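Local coordinates for protein transcriptional regulator, LysR family (Eggerthella lenta, PDB 4PZJ) that probably binds cis-regulatory DNA as a LysR-family transcriptional regulator, through the winged helix-turn-helix domain that makes up this chain, at residues A[7-11]-A[23-27]. Sequence-based numbering, arbitrary orientation.
Sequences ETFLT and EELNI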
ATOM      1  N   GLU A   7      -3.874  12.803   4.036  1.00 24.78           N
ATOM      2  CA  GLU A   7      -5.146  13.500   3.859  1.00 26.71           C
ATOM      3  C   GLU A   7      -5.378  13.877   2.403  1.00 24.28           C
ATOM      4  O   GLU A   7      -6.477  13.802   1.894  1.00 25.93           O
ATOM      5  CB  GLU A   7      -5.129  14.785   4.728  1.00 32.89           C
ATOM      6  CG  GLU A   7      -6.349  15.691   4.610  1.00 40.06           C
ATOM      7  CD  GLU A   7      -6.087  17.147   5.071  1.00 49.35           C
ATOM      8  OE1 GLU A   7      -4.900  17.556   5.201  1.00 55.93           O
ATOM      9  OE2 GLU A   7      -7.077  17.906   5.276  1.00 57.04           O
ATOM     10  N   THR A   8      -4.329  14.304   1.692  1.00 22.85           N
ATOM     11  CA  THR A   8      -4.500  14.666   0.311  1.00 21.78           C
ATOM     12  C   THR A   8      -4.812  13.420  -0.501  1.00 20.61           C
ATOM     13  O   THR A   8      -5.719  13.454  -1.342  1.00 21.85           O
ATOM     14  CB  THR A   8      -3.237  15.349  -0.228  1.00 22.89           C
ATOM     15  OG1 THR A   8      -3.093  16.622   0.441  1.00 25.80           O
ATOM     16  CG2 THR A   8      -3.365  15.607  -1.677  1.00 24.30           C
ATOM     17  N   PHE A   9      -4.068  12.356  -0.232  1.00 22.25           N
ATOM     18  CA  PHE A   9      -4.294  11.086  -0.961  1.00 19.04           C
ATOM     19  C   PHE A   9      -5.755  10.648  -0.772  1.00 19.78           C
ATOM     20  O   PHE A   9      -6.444  10.300  -1.753  1.00 22.41           O
ATOM     21  CB  PHE A   9      -3.380   9.975  -0.530  1.00 19.16           C
ATOM     22  CG  PHE A   9      -3.870   8.608  -0.987  1.00 20.34           C
ATOM     23  CD1 PHE A   9      -3.788   8.254  -2.310  1.00 23.43           C
ATOM     24  CD2 PHE A   9      -4.531   7.765  -0.097  1.00 22.78           C
ATOM     25  CE1 PHE A   9      -4.281   7.037  -2.758  1.00 23.42           C
ATOM     26  CE2 PHE A   9      -5.031   6.537  -0.523  1.00 22.55           C
ATOM     27  CZ  PHE A   9      -4.934   6.194  -1.865  1.00 23.99           C
ATOM     28  N   LEU A  10      -6.221  10.651   0.455  1.00 20.39           N
ATOM     29  CA  LEU A  10      -7.600  10.200   0.677  1.00 20.89           C
ATOM     30  C   LEU A  10      -8.654  11.081  -0.010  1.00 21.49           C
ATOM     31  O   LEU A  10      -9.704  10.602  -0.492  1.00 23.18           O
ATOM     32  CB  LEU A  10      -7.877  10.078   2.176  1.00 23.49           C
ATOM     33  CG  LEU A  10      -7.119   8.993   2.956  1.00 24.92           C
ATOM     34  CD1 LEU A  10      -7.246   9.110   4.443  1.00 28.10           C
ATOM     35  CD2 LEU A  10      -7.571   7.610   2.524  1.00 26.76           C
ATOM     36  N   THR A  11      -8.427  12.397  -0.044  1.00 19.54           N
ATOM     37  CA  THR A  11      -9.317  13.316  -0.684  1.00 19.64           C
ATOM     38  C   THR A  11      -9.363  13.028  -2.204  1.00 20.65           C
ATOM     39  O   THR A  11     -10.416  13.011  -2.788  1.00 22.88           O
ATOM     40  CB  THR A  11      -8.911  14.757  -0.406  1.00 23.36           C
ATOM     41  OG1 THR A  11      -8.848  14.902   1.012  1.00 25.72           O
ATOM     42  CG2 THR A  11      -9.851  15.706  -0.963  1.00 24.12           C
ATOM     43  N   GLU A  23      -9.907  22.193  -4.258  1.00 26.21           N
ATOM     44  CA  GLU A  23     -10.917  23.157  -3.784  1.00 30.07           C
ATOM     45  C   GLU A  23     -11.318  22.756  -2.396  1.00 29.08           C
ATOM     46  O   GLU A  23     -11.443  23.594  -1.487  1.00 26.72           O
ATOM     47  CB  GLU A  23     -12.184  23.132  -4.648  1.00 34.91           C
ATOM     48  CG  GLU A  23     -12.068  23.578  -6.089  1.00 46.02           C
ATOM     49  CD  GLU A  23     -11.939  25.091  -6.272  1.00 62.82           C
ATOM     50  OE1 GLU A  23     -11.635  25.830  -5.294  1.00 70.72           O
ATOM     51  OE2 GLU A  23     -12.147  25.539  -7.430  1.00 67.09           O
ATOM     52  N   GLU A  24     -11.476  21.460  -2.192  1.00 26.17           N
ATOM     53  CA  GLU A  24     -11.953  20.945  -0.889  1.00 27.15           C
ATOM     54  C   GLU A  24     -10.922  21.176   0.183  1.00 28.36           C
ATOM     55  O   GLU A  24     -11.248  21.560   1.297  1.00 29.44           O
ATOM     56  CB  GLU A  24     -12.263  19.467  -0.986  1.00 29.42           C
ATOM     57  CG  GLU A  24     -12.844  18.863   0.260  1.00 28.48           C
ATOM     58  CD  GLU A  24     -13.346  17.446   0.055  1.00 26.54           C
ATOM     59  OE1 GLU A  24     -12.987  16.567   0.864  1.00 25.12           O
ATOM     60  OE2 GLU A  24     -14.079  17.247  -0.941  1.00 29.49           O
ATOM     61  N   LEU A  25      -9.655  21.006  -0.176  1.00 25.49           N
ATOM     62  CA  LEU A  25      -8.549  21.175   0.776  1.00 27.11           C
ATOM     63  C   LEU A  25      -8.112  22.624   0.951  1.00 28.02           C
ATOM     64  O   LEU A  25      -7.285  22.913   1.817  1.00 27.14           O
ATOM     65  CB  LEU A  25      -7.355  20.349   0.309  1.00 26.86           C
ATOM     66  CG  LEU A  25      -7.520  18.839   0.496  1.00 25.54           C
ATOM     67  CD1 LEU A  25      -6.537  18.100  -0.390  1.00 24.82           C
ATOM     68  CD2 LEU A  25      -7.380  18.370   1.929  1.00 27.09           C
ATOM     69  N   ASN A  26      -8.637  23.513   0.126  1.00 27.18           N
ATOM     70  CA  ASN A  26      -8.278  24.938   0.141  1.00 29.23           C
ATOM     71  C   ASN A  26      -6.798  25.145  -0.130  1.00 29.91           C
ATOM     72  O   ASN A  26      -6.118  25.964   0.515  1.00 30.89           O
ATOM     73  CB  ASN A  26      -8.697  25.585   1.444  1.00 32.66           C
ATOM     74  CG  ASN A  26     -10.190  25.545   1.637  1.00 40.05           C
ATOM     75  OD1 ASN A  26     -10.949  25.853   0.716  1.00 45.53           O
ATOM     76  ND2 ASN A  26     -10.626  25.163   2.829  1.00 45.31           N
ATOM     77  N   ILE A  27      -6.284  24.375  -1.087  1.00 24.17           N
ATOM     78  CA  ILE A  27      -4.914  24.515  -1.528  1.00 26.27           C
ATOM     79  C   ILE A  27      -4.980  24.444  -3.046  1.00 26.69           C
ATOM     80  O   ILE A  27      -6.017  24.165  -3.585  1.00 28.13           O
ATOM     81  CB  ILE A  27      -3.952  23.484  -0.923  1.00 25.28           C
ATOM     82  CG1 ILE A  27      -4.229  22.050  -1.405  1.00 23.46           C
ATOM     83  CG2 ILE A  27      -3.913  23.609   0.600  1.00 25.54           C
ATOM     84  CD1 ILE A  27      -3.302  21.011  -0.820  1.00 23.37           C
TER
HETATM   85  O   HOH W   1     -10.558  16.958   2.097  1.00 27.17           O
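Leu25 reaches from the last turn of its helix onto the face of helix 3-11, where its forked end sends one methyl toward Thr8 and the other toward Glu7, with Thr11 between. Leu25 CD1 takes the inner side, 3.8 Å from Thr8 OG1, the two side chains crossing at about a right angle. Leu25 CD2 takes the outer side, against the carboxylate end of Glu7, with Glu7 OE2 3.4 Å away. Glu7 comes alongside, running past Leu25 in the opposite direction; its chain is extended, with CG anti to the backbone N (chi1 177°), which carries the carboxylate out toward solvent while the CG methylene rests on CD2. Thr11 meets Leu25 tip to tip, and its beta-branch divides the work. Thr11 CG2 lies 3.7 Å from Glu24 OE1, whereas Thr11 OG1, set beside the backbone N by chi1 of -55°, bonds back to Glu7 O at 2.8 Å. That carbonyl also accepts from Thr11 N, the two donors arriving from opposite faces of its plane. A water then donates both to Thr11 OG1 and, at 2.8 Å, to Glu24 OE1, bridging the two segments. A valine at Thr11 would drop the hydroxyl, which would probably deprive the water of one anchor and Glu7 O of its second donor. A glutamate suits Glu24 because its carboxylate also forms salt bridges with Arg14 and Arg20. Asn26, with positive phi, closes helix 18-25 in a Schellman motif and opens the turn to helix 29-43. Against that helix, the probable recognition helix of this LysR-type domain, threonine suits Thr8: its side chain packs on Val32 and Ile36 while OG1 hydrogen-bonds His35 and Phe4 O; Ile27 touches Val32 and His35.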